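PDB 3MN8: LP15968p from Drosophila melanogaster, which removes C-terminal arginine and lysine residues from peptides and proteins as a zinc-dependent carboxypeptidase, here seen as its first carboxypeptidase domain. Local coordinates for residues Q116-N121 with G129-S134. Residues are numbered along the deposited sequence; the frame is centred on the assembly and turned at random.
Sequences QYLLGN and GQLVNS. With NAG (2-acetamido-2-deoxy-beta-D-glucopyranose), chain E.
Leu118 and Leu131 meet through one methyl each: CD2 of Leu118 lies 4.1 Å from CD2 of Leu131, and the two side chains cross at about a right angle, so the touch is between branch ends and not along the chains. The first torsions differ. Leu131 has CG anti to its own backbone N (chi1 179°), which extends a side chain whose CB is already directed at the other helix; Leu118 has CG beside the backbone N (chi1 -76°), and its CD2 branch closes the remaining gap. The same CD2 also faces CG2 of Val132 at 4.4 Å, a looser approach, so that one methyl of Leu118 is shared between two neighbours on the second helix. No hydrogen bond links the segments, and the buried area of 118 Å² belongs mostly to these three buried residues.

The contact joins the C-terminal part of helix 106-121 to helix 126-134, two consecutive helices joined by a short connection, in the alpha/beta carboxypeptidase domain of the M14 family; strand 136-140 of the central mixed sheet follows directly. Leu128 extends the apolar surface, touching Tyr117, Leu118 and Asn121.

Two polar side chains, Asn121 and Ser134, bond back to carbonyls of their own helices. Asn121 ND2 donates to Tyr117 O at 3.0 Å, in the carbonyl plane and on a lone pair, with the acceptor almost in the amide plane of Asn121; Asn121 OD1 is bonded to Asp31 N, so both ends of the amide are engaged. Ser134 OG bonds to Gln130 O at 2.6 Å, tilted 20° from that carbonyl plane. Asn133 carries the N-linked sugar, its ND2 bonded covalently to C1 of NAG, whose acetyl methyl C8 comes within 3.4 Å of Gly129 CA, one helical turn earlier.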
ATOM      1  N   GLN A 116      16.612  -2.306   2.591  1.00 38.48           N
ATOM      2  CA  GLN A 116      17.903  -2.963   2.628  1.00 31.76           C
ATOM      3  C   GLN A 116      17.793  -4.424   2.199  1.00 36.26           C
ATOM      4  O   GLN A 116      18.551  -4.882   1.342  1.00 42.64           O
ATOM      5  CB  GLN A 116      18.469  -2.875   4.034  1.00 23.24           C
ATOM      6  CG  GLN A 116      18.747  -1.452   4.513  1.00 28.06           C
ATOM      7  CD  GLN A 116      19.069  -1.400   6.012  1.00 37.80           C
ATOM      8  OE1 GLN A 116      20.216  -1.602   6.433  1.00 34.32           O
ATOM      9  NE2 GLN A 116      18.046  -1.153   6.822  1.00 34.91           N
ATOM     10  N   TYR A 117      16.837  -5.139   2.793  1.00 27.35           N
ATOM     11  CA  TYR A 117      16.622  -6.557   2.516  1.00 25.52           C
ATOM     12  C   TYR A 117      16.471  -6.854   1.025  1.00 33.88           C
ATOM     13  O   TYR A 117      17.199  -7.663   0.450  1.00 41.79           O
ATOM     14  CB  TYR A 117      15.391  -7.062   3.265  1.00 28.68           C
ATOM     15  CG  TYR A 117      15.145  -8.540   3.085  1.00 25.31           C
ATOM     16  CD1 TYR A 117      15.818  -9.472   3.861  1.00 33.72           C
ATOM     17  CD2 TYR A 117      14.248  -9.004   2.135  1.00 32.09           C
ATOM     18  CE1 TYR A 117      15.608 -10.828   3.700  1.00 39.02           C
ATOM     19  CE2 TYR A 117      14.022 -10.365   1.960  1.00 37.83           C
ATOM     20  CZ  TYR A 117      14.708 -11.272   2.749  1.00 41.57           C
ATOM     21  OH  TYR A 117      14.501 -12.619   2.585  1.00 35.04           O
ATOM     22  N   LEU A 118      15.516  -6.195   0.395  1.00 29.39           N
ATOM     23  CA  LEU A 118      15.292  -6.371  -1.027  1.00 35.02           C
ATOM     24  C   LEU A 118      16.544  -6.090  -1.835  1.00 43.59           C
ATOM     25  O   LEU A 118      16.982  -6.920  -2.622  1.00 53.64           O
ATOM     26  CB  LEU A 118      14.155  -5.469  -1.506  1.00 37.45           C
ATOM     27  CG  LEU A 118      12.780  -5.994  -1.117  1.00 41.95           C
ATOM     28  CD1 LEU A 118      11.684  -5.031  -1.545  1.00 48.32           C
ATOM     29  CD2 LEU A 118      12.572  -7.385  -1.714  1.00 44.67           C
ATOM     30  N   LEU A 119      17.116  -4.912  -1.651  1.00 42.26           N
ATOM     31  CA  LEU A 119      18.271  -4.533  -2.447  1.00 47.95           C
ATOM     32  C   LEU A 119      19.434  -5.486  -2.267  1.00 47.04           C
ATOM     33  O   LEU A 119      19.941  -6.030  -3.246  1.00 49.75           O
ATOM     34  CB  LEU A 119      18.698  -3.103  -2.136  1.00 49.30           C
ATOM     35  CG  LEU A 119      17.837  -2.069  -2.853  1.00 43.62           C
ATOM     36  CD1 LEU A 119      18.197  -0.653  -2.394  1.00 44.84           C
ATOM     37  CD2 LEU A 119      17.985  -2.240  -4.368  1.00 29.91           C
ATOM     38  N   GLY A 120      19.842  -5.697  -1.019  1.00 43.80           N
ATOM     39  CA  GLY A 120      21.019  -6.500  -0.722  1.00 39.95           C
ATOM     40  C   GLY A 120      20.851  -7.995  -0.962  1.00 42.96           C
ATOM     41  O   GLY A 120      21.819  -8.754  -0.876  1.00 43.59           O
ATOM     42  N   ASN A 121      19.630  -8.422  -1.273  1.00 41.16           N
ATOM     43  CA  ASN A 121      19.379  -9.832  -1.514  1.00 44.33           C
ATOM     44  C   ASN A 121      18.822 -10.192  -2.888  1.00 44.65           C
ATOM     45  O   ASN A 121      18.932 -11.344  -3.312  1.00 45.90           O
ATOM     46  CB  ASN A 121      18.483 -10.395  -0.424  1.00 47.21           C
ATOM     47  CG  ASN A 121      19.221 -10.581   0.874  1.00 52.22           C
ATOM     48  OD1 ASN A 121      19.870 -11.608   1.094  1.00 50.98           O
ATOM     49  ND2 ASN A 121      19.136  -9.585   1.748  1.00 57.38           N
ATOM     50  N   GLY A 129      14.680 -11.563  -6.464  1.00 50.64           N
ATOM     51  CA  GLY A 129      15.120 -11.090  -7.762  1.00 48.85           C
ATOM     52  C   GLY A 129      13.932 -11.002  -8.692  1.00 49.10           C
ATOM     53  O   GLY A 129      13.824 -10.070  -9.494  1.00 54.75           O
ATOM     54  N   GLN A 130      13.024 -11.968  -8.562  1.00 32.98           N
ATOM     55  CA  GLN A 130      11.886 -12.063  -9.464  1.00 43.69           C
ATOM     56  C   GLN A 130      10.810 -11.091  -9.035  1.00 38.02           C
ATOM     57  O   GLN A 130      10.134 -10.483  -9.868  1.00 37.19           O
ATOM     58  CB  GLN A 130      11.343 -13.489  -9.499  1.00 47.85           C
ATOM     59  CG  GLN A 130      10.671 -13.854 -10.825  1.00 56.56           C
ATOM     60  CD  GLN A 130       9.262 -13.309 -10.931  1.00 54.11           C
ATOM     61  OE1 GLN A 130       8.662 -12.947  -9.923  1.00 64.97           O
ATOM     62  NE2 GLN A 130       8.724 -13.252 -12.148  1.00 52.42           N
ATOM     63  N   LEU A 131      10.655 -10.947  -7.727  1.00 32.45           N
ATOM     64  CA  LEU A 131       9.740  -9.954  -7.183  1.00 38.21           C
ATOM     65  C   LEU A 131      10.103  -8.560  -7.702  1.00 30.51           C
ATOM     66  O   LEU A 131       9.261  -7.822  -8.206  1.00 28.81           O
ATOM     67  CB  LEU A 131       9.811  -9.962  -5.655  1.00 33.88           C
ATOM     68  CG  LEU A 131       8.910  -8.936  -4.971  1.00 37.82           C
ATOM     69  CD1 LEU A 131       7.456  -9.296  -5.226  1.00 29.34           C
ATOM     70  CD2 LEU A 131       9.219  -8.857  -3.481  1.00 32.46           C
ATOM     71  N   VAL A 132      11.379  -8.220  -7.587  1.00 31.06           N
ATOM     72  CA  VAL A 132      11.868  -6.896  -7.956  1.00 38.44           C
ATOM     73  C   VAL A 132      11.774  -6.629  -9.455  1.00 49.12           C
ATOM     74  O   VAL A 132      11.419  -5.519  -9.875  1.00 56.82           O
ATOM     75  CB  VAL A 132      13.331  -6.693  -7.503  1.00 37.35           C
ATOM     76  CG1 VAL A 132      13.872  -5.387  -8.051  1.00 46.60           C
ATOM     77  CG2 VAL A 132      13.416  -6.702  -5.988  1.00 30.19           C
ATOM     78  N   ASN A 133      12.114  -7.644 -10.249  1.00 43.73           N
ATOM     79  CA  ASN A 133      12.045  -7.552 -11.697  1.00 35.08           C
ATOM     80  C   ASN A 133      10.633  -7.228 -12.194  1.00 37.99           C
ATOM     81  O   ASN A 133      10.455  -6.516 -13.187  1.00 43.87           O
ATOM     82  CB  ASN A 133      12.520  -8.864 -12.323  1.00 48.38           C
ATOM     83  CG  ASN A 133      14.024  -8.936 -12.461  1.00 49.07           C
ATOM     84  OD1 ASN A 133      14.751  -8.088 -11.940  1.00 41.88           O
ATOM     85  ND2 ASN A 133      14.500  -9.952 -13.172  1.00 57.67           N
ATOM     86  N   SER A 134       9.633  -7.741 -11.485  1.00 31.36           N
ATOM     87  CA  SER A 134       8.265  -7.754 -11.989  1.00 36.34           C
ATOM     88  C   SER A 134       7.377  -6.718 -11.331  1.00 38.92           C
ATOM     89  O   SER A 134       6.228  -6.539 -11.737  1.00 39.10           O
ATOM     90  CB  SER A 134       7.649  -9.139 -11.781  1.00 38.35           C
ATOM     91  OG  SER A 134       7.786  -9.550 -10.430  1.00 35.99           O
TER
HETATM   92  C1  NAG E 501      15.917 -10.020 -12.954  1.00 55.32           C
HETATM   93  C2  NAG E 501      15.950 -11.433 -13.534  1.00 67.95           C
HETATM   94  C3  NAG E 501      17.350 -11.882 -13.936  1.00 79.93           C
HETATM   95  C4  NAG E 501      18.089 -10.764 -14.669  1.00 73.40           C
HETATM   96  C5  NAG E 501      17.959  -9.454 -13.906  1.00 59.12           C
HETATM   97  C6  NAG E 501      18.617  -8.321 -14.670  1.00 76.10           C
HETATM   98  C7  NAG E 501      15.790 -12.806 -11.440  1.00 67.71           C
HETATM   99  C8  NAG E 501      16.747 -11.937 -10.664  1.00 71.95           C
HETATM  100  N2  NAG E 501      15.327 -12.390 -12.626  1.00 73.78           N
HETATM  101  O3  NAG E 501      17.240 -13.028 -14.760  1.00 89.80           O
HETATM  102  O4  NAG E 501      19.457 -11.086 -14.821  1.00 76.08           O
HETATM  103  O5  NAG E 501      16.603  -9.120 -13.779  1.00 39.80           O
HETATM  104  O6  NAG E 501      17.769  -7.994 -15.750  1.00 77.28           O
HETATM  105  O7  NAG E 501      15.434 -13.884 -10.965  1.00 46.04           O